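Local coordinates for putative MCP-type signal transduction protein (Campylobacter jejuni subsp. jejuni serotype O:2, PDB 4WY9) that probably senses chemical signals in the periplasm through a tandem-PAS (Cache-type) domain and relays them to the chemotaxis machinery, at residues A[34-39]-A[167-171]; A[77-83]-A[103-109]; A[203-207]-A[283-289]; A[192-197]-A[208-212]. The contacts are given in a common frame with arbitrary orientation. Residue numbers count along the deposited sequence, not the author numbering.

Interaction 1. Residues A[34-39]-A[167-171]; sequences MIALNK and NVAIP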
loop_
_atom_site.group_PDB
_atom_site.type_symbol
_atom_site.label_atom_id
_atom_site.label_comp_id
_atom_site.label_asym_id
_atom_site.label_seq_id
_atom_site.Cartn_x
_atom_site.Cartn_y
_atom_site.Cartn_z
ATOM N N MET A 34 0.046 9.710 -2.017
ATOM C CA MET A 34 1.339 9.061 -2.211
ATOM C C MET A 34 1.687 8.966 -3.660
ATOM O O MET A 34 2.821 9.289 -4.064
ATOM C CB MET A 34 1.314 7.679 -1.624
ATOM C CG MET A 34 1.229 7.645 -0.154
ATOM S SD MET A 34 1.216 5.952 0.416
ATOM C CE MET A 34 2.744 5.369 -0.304
ATOM N N ILE A 35 0.728 8.555 -4.477
ATOM C CA ILE A 35 0.963 8.373 -5.899
ATOM C C ILE A 35 1.296 9.694 -6.587
ATOM O O ILE A 35 2.178 9.751 -7.457
ATOM C CB ILE A 35 -0.246 7.694 -6.554
ATOM C CG1 ILE A 35 -0.317 6.246 -6.084
ATOM C CG2 ILE A 35 -0.177 7.750 -8.044
ATOM C CD1 ILE A 35 -1.635 5.597 -6.281
ATOM N N ALA A 36 0.623 10.773 -6.202
ATOM C CA ALA A 36 0.923 12.065 -6.797
ATOM C C ALA A 36 2.368 12.483 -6.499
ATOM O O ALA A 36 3.053 13.054 -7.354
ATOM C CB ALA A 36 -0.057 13.109 -6.333
ATOM N N LEU A 37 2.836 12.210 -5.281
ATOM C CA LEU A 37 4.215 12.554 -4.949
ATOM C C LEU A 37 5.164 11.682 -5.782
ATOM O O LEU A 37 6.176 12.137 -6.290
ATOM C CB LEU A 37 4.496 12.419 -3.458
ATOM C CG LEU A 37 3.811 13.391 -2.523
ATOM C CD1 LEU A 37 4.362 13.197 -1.132
ATOM C CD2 LEU A 37 4.025 14.799 -2.987
ATOM N N ASN A 38 4.878 10.383 -5.868
ATOM C CA ASN A 38 5.767 9.487 -6.603
ATOM C C ASN A 38 5.856 9.919 -8.040
ATOM O O ASN A 38 6.923 9.858 -8.651
ATOM C CB ASN A 38 5.250 8.063 -6.493
ATOM C CG ASN A 38 6.297 6.993 -6.618
ATOM O OD1 ASN A 38 7.445 7.228 -6.769
ATOM N ND2 ASN A 38 5.820 5.796 -6.585
ATOM N N LYS A 39 4.726 10.291 -8.634
ATOM C CA LYS A 39 4.710 10.750 -10.027
ATOM C C LYS A 39 5.527 12.009 -10.204
ATOM O O LYS A 39 6.223 12.175 -11.202
ATOM C CB LYS A 39 3.276 10.999 -10.528
ATOM C CG LYS A 39 2.506 9.748 -10.876
ATOM C CD LYS A 39 1.087 10.119 -11.317
ATOM C CE LYS A 39 0.402 8.950 -11.945
ATOM N NZ LYS A 39 0.968 8.557 -13.286
ATOM N N ASN A 167 3.620 -1.457 -1.523
ATOM C CA ASN A 167 4.567 -0.649 -2.249
ATOM C C ASN A 167 3.968 -0.041 -3.496
ATOM O O ASN A 167 3.152 -0.659 -4.173
ATOM C CB ASN A 167 5.797 -1.465 -2.603
ATOM C CG ASN A 167 6.621 -1.784 -1.397
ATOM O OD1 ASN A 167 7.492 -0.993 -1.016
ATOM N ND2 ASN A 167 6.315 -2.883 -0.748
ATOM N N VAL A 168 4.425 1.169 -3.805
ATOM C CA VAL A 168 4.003 1.941 -4.950
ATOM C C VAL A 168 5.282 2.365 -5.644
ATOM O O VAL A 168 6.161 2.894 -4.963
ATOM C CB VAL A 168 3.177 3.154 -4.544
ATOM C CG1 VAL A 168 2.794 3.985 -5.716
ATOM C CG2 VAL A 168 1.877 2.685 -3.781
ATOM N N ALA A 169 5.409 2.132 -6.940
ATOM C CA ALA A 169 6.673 2.406 -7.626
ATOM C C ALA A 169 6.502 2.761 -9.083
ATOM O O ALA A 169 5.530 2.354 -9.739
ATOM C CB ALA A 169 7.604 1.194 -7.483
ATOM N N ILE A 170 7.453 3.537 -9.597
ATOM C CA ILE A 170 7.430 4.028 -10.974
ATOM C C ILE A 170 8.837 3.939 -11.562
ATOM O O ILE A 170 9.821 4.261 -10.871
ATOM C CB ILE A 170 6.920 5.483 -11.034
ATOM C CG1 ILE A 170 5.539 5.603 -10.390
ATOM C CG2 ILE A 170 6.890 6.029 -12.439
ATOM C CD1 ILE A 170 5.019 7.018 -10.334
ATOM N N PRO A 171 8.970 3.511 -12.831
ATOM C CA PRO A 171 10.291 3.505 -13.512
ATOM C C PRO A 171 10.835 4.891 -13.751
ATOM O O PRO A 171 10.068 5.847 -13.893
ATOM C CB PRO A 171 9.998 2.828 -14.842
ATOM C CG PRO A 171 8.541 3.083 -15.074
ATOM C CD PRO A 171 7.922 2.983 -13.700
#

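Interaction 2. Residues A[77-83]-A[103-109]; sequences NFTYLYL and KFVMLYA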
loop_
_atom_site.group_PDB
_atom_site.type_symbol
_atom_site.label_atom_id
_atom_site.label_comp_id
_atom_site.label_asym_id
_atom_site.label_seq_id
_atom_site.Cartn_x
_atom_site.Cartn_y
_atom_site.Cartn_z
ATOM N N ASN A 77 6.083 5.727 4.685
ATOM C CA ASN A 77 6.998 5.456 5.764
ATOM C C ASN A 77 8.393 5.328 5.246
ATOM O O ASN A 77 9.382 5.640 5.972
ATOM C CB ASN A 77 6.487 4.208 6.523
ATOM C CG ASN A 77 5.070 4.413 7.090
ATOM O OD1 ASN A 77 3.996 4.123 6.408
ATOM N ND2 ASN A 77 5.028 4.845 8.340
ATOM N N PHE A 78 8.525 4.853 4.004
ATOM C CA PHE A 78 9.821 4.779 3.372
ATOM C C PHE A 78 9.753 5.236 1.933
ATOM O O PHE A 78 8.729 5.097 1.255
ATOM C CB PHE A 78 10.359 3.338 3.428
ATOM C CG PHE A 78 10.482 2.791 4.822
ATOM C CD1 PHE A 78 11.655 2.975 5.568
ATOM C CD2 PHE A 78 9.404 2.135 5.445
ATOM C CE1 PHE A 78 11.748 2.502 6.855
ATOM C CE2 PHE A 78 9.533 1.635 6.729
ATOM C CZ PHE A 78 10.699 1.815 7.427
ATOM N N THR A 79 10.886 5.735 1.447
ATOM C CA THR A 79 11.040 6.154 0.069
ATOM C C THR A 79 12.337 5.550 -0.433
ATOM O O THR A 79 13.310 5.472 0.315
ATOM C CB THR A 79 11.059 7.709 -0.045
ATOM O OG1 THR A 79 9.725 8.232 0.285
ATOM C CG2 THR A 79 11.488 8.164 -1.417
ATOM N N TYR A 80 12.348 5.081 -1.664
ATOM C CA TYR A 80 13.578 4.479 -2.214
ATOM C C TYR A 80 13.801 4.788 -3.660
ATOM O O TYR A 80 12.860 4.841 -4.461
ATOM C CB TYR A 80 13.589 2.960 -1.998
ATOM C CG TYR A 80 12.289 2.272 -2.343
ATOM C CD1 TYR A 80 12.017 1.835 -3.649
ATOM C CD2 TYR A 80 11.315 2.061 -1.375
ATOM C CE1 TYR A 80 10.842 1.202 -3.938
ATOM C CE2 TYR A 80 10.112 1.440 -1.681
ATOM C CZ TYR A 80 9.887 1.016 -2.964
ATOM O OH TYR A 80 8.680 0.377 -3.282
ATOM N N LEU A 81 15.076 4.972 -4.010
ATOM C CA LEU A 81 15.540 5.051 -5.375
ATOM C C LEU A 81 16.510 3.926 -5.613
ATOM O O LEU A 81 17.588 3.882 -5.009
ATOM C CB LEU A 81 16.192 6.393 -5.692
ATOM C CG LEU A 81 16.720 6.505 -7.126
ATOM C CD1 LEU A 81 15.619 6.419 -8.156
ATOM C CD2 LEU A 81 17.490 7.799 -7.315
ATOM N N TYR A 82 16.143 3.005 -6.499
ATOM C CA TYR A 82 16.993 1.894 -6.917
ATOM C C TYR A 82 17.534 2.252 -8.297
ATOM O O TYR A 82 16.759 2.529 -9.203
ATOM C CB TYR A 82 16.177 0.604 -6.929
ATOM C CG TYR A 82 16.823 -0.606 -7.564
ATOM C CD1 TYR A 82 18.181 -0.867 -7.451
ATOM C CD2 TYR A 82 16.049 -1.515 -8.265
ATOM C CE1 TYR A 82 18.746 -1.987 -8.043
ATOM C CE2 TYR A 82 16.592 -2.623 -8.849
ATOM C CZ TYR A 82 17.939 -2.862 -8.754
ATOM O OH TYR A 82 18.462 -3.992 -9.342
ATOM N N LEU A 83 18.853 2.290 -8.462
ATOM C CA LEU A 83 19.457 2.500 -9.770
ATOM C C LEU A 83 20.174 1.233 -10.215
ATOM O O LEU A 83 20.981 0.689 -9.458
ATOM C CB LEU A 83 20.435 3.661 -9.749
ATOM C CG LEU A 83 19.823 5.034 -9.423
ATOM C CD1 LEU A 83 20.890 6.098 -9.399
ATOM C CD2 LEU A 83 18.758 5.428 -10.398
ATOM N N LYS A 103 23.941 -3.835 -4.810
ATOM C CA LYS A 103 23.015 -3.010 -5.558
ATOM C C LYS A 103 22.919 -1.619 -4.947
ATOM O O LYS A 103 23.151 -1.434 -3.758
ATOM C CB LYS A 103 21.630 -3.651 -5.616
ATOM C CG LYS A 103 21.653 -4.903 -6.479
ATOM C CD LYS A 103 20.324 -5.483 -6.695
ATOM C CE LYS A 103 20.464 -6.606 -7.731
ATOM N NZ LYS A 103 21.159 -7.746 -7.162
ATOM N N PHE A 104 22.578 -0.648 -5.778
ATOM C CA PHE A 104 22.508 0.735 -5.354
ATOM C C PHE A 104 21.071 1.135 -5.049
ATOM O O PHE A 104 20.229 1.232 -5.943
ATOM C CB PHE A 104 23.095 1.678 -6.402
ATOM C CG PHE A 104 23.100 3.110 -5.950
ATOM C CD1 PHE A 104 24.129 3.589 -5.137
ATOM C CD2 PHE A 104 22.069 3.972 -6.286
ATOM C CE1 PHE A 104 24.121 4.875 -4.683
ATOM C CE2 PHE A 104 22.074 5.274 -5.848
ATOM C CZ PHE A 104 23.096 5.724 -5.048
ATOM N N VAL A 105 20.786 1.364 -3.766
ATOM C CA VAL A 105 19.462 1.744 -3.304
ATOM C C VAL A 105 19.609 2.866 -2.279
ATOM O O VAL A 105 20.273 2.697 -1.254
ATOM C CB VAL A 105 18.672 0.555 -2.697
ATOM C CG1 VAL A 105 17.341 1.063 -2.158
ATOM C CG2 VAL A 105 18.494 -0.571 -3.687
ATOM N N MET A 106 19.029 4.021 -2.573
ATOM C CA MET A 106 18.919 5.104 -1.620
ATOM C C MET A 106 17.598 4.950 -0.901
ATOM O O MET A 106 16.546 5.177 -1.511
ATOM C CB MET A 106 18.988 6.449 -2.311
ATOM C CG MET A 106 20.258 6.624 -3.153
ATOM S SD MET A 106 20.234 8.068 -4.261
ATOM C CE MET A 106 20.576 9.354 -3.127
ATOM N N LEU A 107 17.636 4.552 0.370
ATOM C CA LEU A 107 16.456 4.261 1.152
ATOM C C LEU A 107 16.337 5.270 2.278
ATOM O O LEU A 107 17.295 5.449 3.044
ATOM C CB LEU A 107 16.518 2.840 1.716
ATOM C CG LEU A 107 15.365 2.353 2.606
ATOM C CD1 LEU A 107 14.034 2.346 1.852
ATOM C CD2 LEU A 107 15.676 0.987 3.172
ATOM N N TYR A 108 15.158 5.901 2.401
ATOM C CA TYR A 108 14.911 6.909 3.410
ATOM C C TYR A 108 13.741 6.543 4.313
ATOM O O TYR A 108 12.734 6.017 3.829
ATOM C CB TYR A 108 14.656 8.265 2.728
ATOM C CG TYR A 108 15.884 8.784 2.021
ATOM C CD1 TYR A 108 16.184 8.403 0.730
ATOM C CD2 TYR A 108 16.765 9.659 2.664
ATOM C CE1 TYR A 108 17.320 8.873 0.106
ATOM C CE2 TYR A 108 17.893 10.107 2.047
ATOM C CZ TYR A 108 18.164 9.710 0.753
ATOM O OH TYR A 108 19.294 10.156 0.104
ATOM N N ALA A 109 13.878 6.816 5.604
ATOM C CA ALA A 109 12.837 6.704 6.589
ATOM C C ALA A 109 12.601 8.062 7.245
ATOM O O ALA A 109 13.378 8.996 7.069
ATOM C CB ALA A 109 13.211 5.684 7.662
#

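Interaction 3. Residues A[203-207]-A[283-289]; sequences KYDGE and VTAPKYS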
loop_
_atom_site.group_PDB
_atom_site.type_symbol
_atom_site.label_atom_id
_atom_site.label_comp_id
_atom_site.label_asym_id
_atom_site.label_seq_id
_atom_site.Cartn_x
_atom_site.Cartn_y
_atom_site.Cartn_z
ATOM N N LYS A 203 -18.716 0.369 16.459
ATOM C CA LYS A 203 -20.134 0.646 16.681
ATOM C C LYS A 203 -20.864 -0.567 17.184
ATOM O O LYS A 203 -21.814 -0.422 17.959
ATOM C CB LYS A 203 -20.783 1.169 15.414
ATOM C CG LYS A 203 -22.203 1.645 15.626
ATOM C CD LYS A 203 -22.764 2.262 14.367
ATOM C CE LYS A 203 -24.188 2.729 14.618
ATOM N NZ LYS A 203 -24.151 3.935 15.463
ATOM N N TYR A 204 -20.463 -1.748 16.764
ATOM C CA TYR A 204 -21.158 -2.960 17.156
ATOM C C TYR A 204 -20.217 -3.936 17.847
ATOM O O TYR A 204 -19.033 -4.040 17.484
ATOM C CB TYR A 204 -21.776 -3.654 15.942
ATOM C CG TYR A 204 -22.724 -2.776 15.193
ATOM C CD1 TYR A 204 -24.022 -2.607 15.627
ATOM C CD2 TYR A 204 -22.361 -2.117 14.013
ATOM C CE1 TYR A 204 -24.885 -1.797 14.976
ATOM C CE2 TYR A 204 -23.247 -1.322 13.332
ATOM C CZ TYR A 204 -24.525 -1.149 13.818
ATOM O OH TYR A 204 -25.420 -0.333 13.170
ATOM N N ASP A 205 -20.758 -4.688 18.789
ATOM C CA ASP A 205 -20.000 -5.756 19.415
ATOM C C ASP A 205 -19.579 -6.762 18.344
ATOM O O ASP A 205 -20.419 -7.270 17.604
ATOM C CB ASP A 205 -20.868 -6.440 20.477
ATOM C CG ASP A 205 -21.269 -5.507 21.613
ATOM O OD1 ASP A 205 -21.324 -4.306 21.429
ATOM O OD2 ASP A 205 -21.465 -6.002 22.728
ATOM N N GLY A 206 -18.289 -7.064 18.271
ATOM C CA GLY A 206 -17.806 -8.012 17.316
ATOM C C GLY A 206 -17.677 -7.508 15.912
ATOM O O GLY A 206 -17.383 -8.282 14.994
ATOM N N GLU A 207 -17.867 -6.203 15.702
ATOM C CA GLU A 207 -17.680 -5.603 14.392
ATOM C C GLU A 207 -16.264 -5.866 13.877
ATOM O O GLU A 207 -15.300 -5.681 14.615
ATOM C CB GLU A 207 -17.943 -4.103 14.450
ATOM C CG GLU A 207 -17.557 -3.316 13.228
ATOM C CD GLU A 207 -17.869 -1.845 13.336
ATOM O OE1 GLU A 207 -18.558 -1.444 14.304
ATOM O OE2 GLU A 207 -17.412 -1.068 12.446
ATOM N N VAL A 283 -16.774 -4.206 6.228
ATOM C CA VAL A 283 -17.147 -3.982 7.611
ATOM C C VAL A 283 -18.351 -4.842 7.951
ATOM O O VAL A 283 -19.329 -4.881 7.185
ATOM C CB VAL A 283 -17.446 -2.497 7.932
ATOM C CG1 VAL A 283 -17.848 -2.331 9.386
ATOM C CG2 VAL A 283 -16.232 -1.650 7.645
ATOM N N THR A 284 -18.286 -5.530 9.083
ATOM C CA THR A 284 -19.359 -6.401 9.516
ATOM C C THR A 284 -20.028 -5.935 10.792
ATOM O O THR A 284 -19.461 -5.164 11.592
ATOM C CB THR A 284 -18.867 -7.806 9.753
ATOM O OG1 THR A 284 -18.078 -7.839 10.938
ATOM C CG2 THR A 284 -18.092 -8.336 8.576
ATOM N N ALA A 285 -21.254 -6.433 10.989
ATOM C CA ALA A 285 -22.009 -6.324 12.236
ATOM C C ALA A 285 -22.663 -7.669 12.493
ATOM O O ALA A 285 -23.547 -8.063 11.743
ATOM C CB ALA A 285 -23.051 -5.219 12.158
ATOM N N PRO A 286 -22.209 -8.410 13.533
ATOM C CA PRO A 286 -22.930 -9.664 13.875
ATOM C C PRO A 286 -24.399 -9.390 14.091
ATOM O O PRO A 286 -24.756 -8.432 14.787
ATOM C CB PRO A 286 -22.240 -10.142 15.156
ATOM C CG PRO A 286 -20.867 -9.565 15.040
ATOM C CD PRO A 286 -21.055 -8.208 14.419
ATOM N N LYS A 287 -25.257 -10.237 13.534
ATOM C CA LYS A 287 -26.707 -9.994 13.639
ATOM C C LYS A 287 -27.153 -9.995 15.074
ATOM O O LYS A 287 -27.996 -9.200 15.496
ATOM C CB LYS A 287 -27.483 -10.998 12.809
ATOM C CG LYS A 287 -27.263 -10.869 11.326
ATOM C CD LYS A 287 -27.873 -11.953 10.511
ATOM C CE LYS A 287 -27.582 -11.866 9.063
ATOM N NZ LYS A 287 -27.932 -13.011 8.282
ATOM N N TYR A 288 -26.584 -10.876 15.890
ATOM C CA TYR A 288 -26.977 -10.937 17.298
ATOM C C TYR A 288 -26.619 -9.612 18.006
ATOM O O TYR A 288 -27.385 -9.136 18.854
ATOM C CB TYR A 288 -26.275 -12.099 18.004
ATOM C CG TYR A 288 -26.784 -12.315 19.377
ATOM C CD1 TYR A 288 -27.889 -13.139 19.624
ATOM C CD2 TYR A 288 -26.190 -11.679 20.474
ATOM C CE1 TYR A 288 -28.370 -13.312 20.894
ATOM C CE2 TYR A 288 -26.686 -11.854 21.760
ATOM C CZ TYR A 288 -27.755 -12.677 21.971
ATOM O OH TYR A 288 -28.273 -12.878 23.248
ATOM N N SER A 289 -25.489 -8.982 17.611
ATOM C CA SER A 289 -25.082 -7.729 18.223
ATOM C C SER A 289 -26.027 -6.590 17.844
ATOM O O SER A 289 -26.267 -5.670 18.600
ATOM C CB SER A 289 -23.660 -7.388 17.796
ATOM O OG SER A 289 -22.778 -8.402 18.185
HETATM O O HOH W 1 -23.560 -4.135 19.363
#

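Interaction 4. Residues A[192-197]-A[208-212]; sequences IATYLL and LRVLL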
loop_
_atom_site.group_PDB
_atom_site.type_symbol
_atom_site.label_atom_id
_atom_site.label_comp_id
_atom_site.label_asym_id
_atom_site.label_seq_id
_atom_site.Cartn_x
_atom_site.Cartn_y
_atom_site.Cartn_z
ATOM N N ILE A 192 -2.735 3.057 8.533
ATOM C CA ILE A 192 -4.120 2.983 8.113
ATOM C C ILE A 192 -4.945 2.382 9.245
ATOM O O ILE A 192 -6.074 2.825 9.519
ATOM C CB ILE A 192 -4.284 2.139 6.831
ATOM C CG1 ILE A 192 -3.367 2.663 5.721
ATOM C CG2 ILE A 192 -5.746 2.090 6.373
ATOM C CD1 ILE A 192 -3.652 4.084 5.372
ATOM N N ALA A 193 -4.394 1.389 9.920
ATOM C CA ALA A 193 -5.059 0.752 11.048
ATOM C C ALA A 193 -5.382 1.756 12.162
ATOM O O ALA A 193 -6.350 1.585 12.898
ATOM C CB ALA A 193 -4.231 -0.391 11.585
ATOM N N THR A 194 -4.572 2.802 12.292
ATOM C CA THR A 194 -4.817 3.855 13.263
ATOM C C THR A 194 -6.243 4.372 13.175
ATOM O O THR A 194 -6.868 4.637 14.218
ATOM C CB THR A 194 -3.822 5.029 13.095
ATOM O OG1 THR A 194 -2.530 4.577 13.494
ATOM C CG2 THR A 194 -4.179 6.218 13.953
ATOM N N TYR A 195 -6.781 4.540 11.976
ATOM C CA TYR A 195 -8.180 4.956 11.870
ATOM C C TYR A 195 -9.119 3.779 11.620
ATOM O O TYR A 195 -10.229 3.742 12.163
ATOM C CB TYR A 195 -8.384 6.061 10.823
ATOM C CG TYR A 195 -8.073 5.742 9.377
ATOM C CD1 TYR A 195 -9.000 5.117 8.560
ATOM C CD2 TYR A 195 -6.859 6.128 8.804
ATOM C CE1 TYR A 195 -8.741 4.851 7.238
ATOM C CE2 TYR A 195 -6.582 5.856 7.482
ATOM C CZ TYR A 195 -7.525 5.259 6.683
ATOM O OH TYR A 195 -7.212 4.993 5.368
ATOM N N LEU A 196 -8.708 2.789 10.834
ATOM C CA LEU A 196 -9.617 1.719 10.474
ATOM C C LEU A 196 -9.986 0.861 11.681
ATOM O O LEU A 196 -11.096 0.332 11.735
ATOM C CB LEU A 196 -9.059 0.861 9.337
ATOM C CG LEU A 196 -10.000 -0.191 8.788
ATOM C CD1 LEU A 196 -11.243 0.427 8.240
ATOM C CD2 LEU A 196 -9.303 -1.064 7.778
ATOM N N LEU A 197 -9.064 0.724 12.648
ATOM C CA LEU A 197 -9.302 -0.052 13.854
ATOM C C LEU A 197 -9.386 0.802 15.117
ATOM O O LEU A 197 -9.251 0.293 16.230
ATOM C CB LEU A 197 -8.234 -1.128 14.046
ATOM C CG LEU A 197 -8.162 -2.166 12.950
ATOM C CD1 LEU A 197 -7.028 -3.140 13.220
ATOM C CD2 LEU A 197 -9.478 -2.904 12.799
ATOM N N LEU A 208 -16.141 -6.289 12.625
ATOM C CA LEU A 208 -14.851 -6.472 11.966
ATOM C C LEU A 208 -14.683 -5.384 10.935
ATOM O O LEU A 208 -15.586 -5.167 10.133
ATOM C CB LEU A 208 -14.736 -7.849 11.324
ATOM C CG LEU A 208 -14.967 -9.045 12.253
ATOM C CD1 LEU A 208 -15.015 -10.323 11.451
ATOM C CD2 LEU A 208 -13.920 -9.127 13.340
ATOM N N ARG A 209 -13.518 -4.727 10.929
ATOM C CA ARG A 209 -13.158 -3.725 9.949
ATOM C C ARG A 209 -11.911 -4.189 9.228
ATOM O O ARG A 209 -10.882 -4.431 9.872
ATOM C CB ARG A 209 -12.973 -2.370 10.608
ATOM C CG ARG A 209 -14.248 -1.816 11.204
ATOM C CD ARG A 209 -14.049 -0.625 12.090
ATOM N NE ARG A 209 -13.556 -0.993 13.392
ATOM C CZ ARG A 209 -13.132 -0.130 14.319
ATOM N NH1 ARG A 209 -13.052 1.152 14.036
ATOM N NH2 ARG A 209 -12.732 -0.576 15.499
ATOM N N VAL A 210 -12.007 -4.360 7.918
ATOM C CA VAL A 210 -11.031 -5.067 7.113
ATOM C C VAL A 210 -10.708 -4.291 5.863
ATOM O O VAL A 210 -11.595 -3.764 5.183
ATOM C CB VAL A 210 -11.544 -6.473 6.743
ATOM C CG1 VAL A 210 -10.547 -7.239 5.909
ATOM C CG2 VAL A 210 -11.957 -7.268 7.991
ATOM N N LEU A 211 -9.410 -4.198 5.532
ATOM C CA LEU A 211 -8.943 -3.679 4.243
ATOM C C LEU A 211 -8.302 -4.833 3.494
ATOM O O LEU A 211 -7.417 -5.479 4.041
ATOM C CB LEU A 211 -7.969 -2.533 4.396
ATOM C CG LEU A 211 -7.358 -1.970 3.129
ATOM C CD1 LEU A 211 -8.400 -1.311 2.246
ATOM C CD2 LEU A 211 -6.237 -0.991 3.445
ATOM N N LEU A 212 -8.720 -5.073 2.267
ATOM C CA LEU A 212 -8.138 -6.151 1.490
ATOM C C LEU A 212 -8.088 -5.771 0.036
ATOM O O LEU A 212 -8.813 -4.867 -0.412
ATOM C CB LEU A 212 -8.868 -7.460 1.734
ATOM C CG LEU A 212 -10.256 -7.756 1.254
ATOM C CD1 LEU A 212 -10.687 -9.151 1.649
ATOM C CD2 LEU A 212 -11.305 -6.763 1.746
#

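Interaction 1. Residues A[34-39]-A[167-171]
Val168 gives up the most surface here, followed closely by Asn38 and Ile170, and these three residues make most of the contact. Val168 and Ile170 sit two apart on their strand, so both send their CA-to-CB bonds toward the helix, while Ala169 between them points away. Val168 packs its CG1 3.9 Å from Ile35 CG1, and its CG2 lies 4.5 Å from Met34 CE at the end of the methionine side chain. Asn38 has its chi1 in the t well, and its amide reaches across: Asn38 ND2 comes within 3.3 Å of Val168 O, 3.6 Å of Val168 CG1 and 3.6 Å of Ala169 CA. The helix piece is part of the long N-terminal helix 8-51, which runs along the PDC (Cache-type, PAS-like) sensor fold and here rests on its antiparallel sheet. The local axes are 8.8 Å apart at a crossing angle of -25°, so helix and strand run nearly alongside each other. Further along, Ile170 sets its CD1 against the helix backbone, 3.8 Å from Asn38 C and 3.7 Å from Lys39 N. The aliphatic part of Lys39 closes this end, with Lys39 CG 3.7 Å from Ile170 CD1.

Interaction 2. Residues A[77-83]-A[103-109]
Five backbone hydrogen bonds tie these antiparallel strands together. Thr79 and Tyr108 form a hydrogen-bonded pair, Thr79 N to Tyr108 O at 3.0 Å and Tyr108 N to Thr79 O at 2.8 Å. Leu81 and Met106 repeat the pattern, Leu81 N to Met106 O at 2.9 Å and Met106 N to Leu81 O at 2.8 Å. Leu83 N adds a bond of 3.1 Å to Phe104 O. At the non-hydrogen-bonded pairs between them the strands draw closer, and CA-H...O contacts fill in, such as Tyr80 CA to Met106 O at 3.1 Å. This is the central sheet of the first PDC sensor domain. Strand 179-188 lies on the other edge of 78-83, where Asn77 and Phe78 both face Thr186 in a classic beta bulge.

One face of the sheet carries Phe78, Tyr80, Tyr82, Val105, Leu107 and Ala109. There Phe78 CE1 meets Ala109 CB at 3.6 Å, Tyr80 CB lies 3.9 Å from Leu107 CD1, and Tyr82 CD1 touches Val105 CG2 at 3.8 Å. On the other face Leu83 CD1 packs on Phe104 CE2 at 3.8 Å and Leu81 CD2 on Met106 SD at 4.1 Å, beside helix 59-70. Tyr80 OH leaves the pair to bond Asn167 OD1. Polar bonding across the strands is thus left to the backbone, and the side chains meet mainly through apolar surfaces.

Interaction 3. Residues A[203-207]-A[283-289]
A type II beta turn from Tyr204 to Glu207, closed by Glu207 N to Tyr204 O at 3.0 Å, leads into strand 209-213 and packs against the end of strand 277-286 of the five-stranded antiparallel sheet. Val283 begins the contact with its CG1 3.3 Å from Glu207 OE2. The other carboxylate oxygen, Glu207 OE1, turns back to its own loop and accepts hydrogen bonds from Lys203 N at 2.8 Å and Tyr204 N at 3.1 Å. Thr284 O sits close to Glu207, 3.1 Å from CG and 3.3 Å from CA, the latter a CA-H...O contact; this buried carbonyl has no polar partner in the model. Thr284 OG1 is hydrogen-bonded to Leu208 N, just past the turn. Ala285 places its methyl over one face of the Tyr204 ring, a CH-pi contact with CB 4.0 Å from the ring centroid. Pro286, the N-cap of helix 287-291, lays its CD 3.4 Å from Asp205 O and its CG 3.7 Å from Gly206 O. At Gly206 a side chain would crowd that proline ring, and the positive phi of the turn suits glycine too. After Lys287 and Tyr288 the helix brings Ser289 round to face the turn. A water accepts from Asp205 N at 2.9 Å and donates to Ser289 O at 3.2 Å, while Ser289 OG donates to Asp205 O at 2.7 Å.

Interaction 4. Residues A[192-197]-A[208-212]
Leu196, with chi1 t and chi2 p, leaves the helix sideways, yet its end swings in to the strand, where CD2 lies 3.9 Å from Leu211 CB and 3.9 Å from Leu211 N. Leu197, the first residue to leave helical geometry, does likewise with an m,t rotamer and sets its CD2 3.6 Å from Arg209 O. Ile192, one helical turn before Leu196, adds CG2 4.3 Å from Leu211 CD2. Arg209 folds its chain with chi1 m, chi2 t and chi3 m, so that the guanidinium passes the helix end with Leu196 O over one face. Arg209 CD is 3.1 Å from Leu196 O, but the angles rule out hydrogen bonds to that oxygen; Arg209 NH1 bonds Asp198 O and Tyr23 OH instead. This is helix-on-sheet packing at the second of the tandem PAS-like modules: helix 190-196 covers strand 209-213, first in chain order of the five-stranded antiparallel sheet, and its neighbour 218-220, with helix 8-51 touching Ile192, Tyr195 and Leu196 and strand 277-286 flanking 209-213.

In the fold
Interactions 1 and 2 reach the same sheet, that of the first sensor domain, and Tyr80 OH to Asn167 OD1 at 2.9 Å links the two sites. Interactions 3 and 4 share the five-stranded sheet, where Thr284 N and Leu208 O meet at 2.9 Å; helix 8-51, part of interaction 1, also flanks both. All four are largely buried, but interaction 3, centred about 27 Å from the chain centre, includes exposed Gly206. Backbone bonding dominates interaction 2. Interactions 1 and 4 pack helix on strand, mixing aliphatic contacts with one large polar side chain each, Asn38 and Arg209. Interaction 3 rests on a serine hydroxyl bonded to a turn carbonyl, a water bridge and a CH-pi contact.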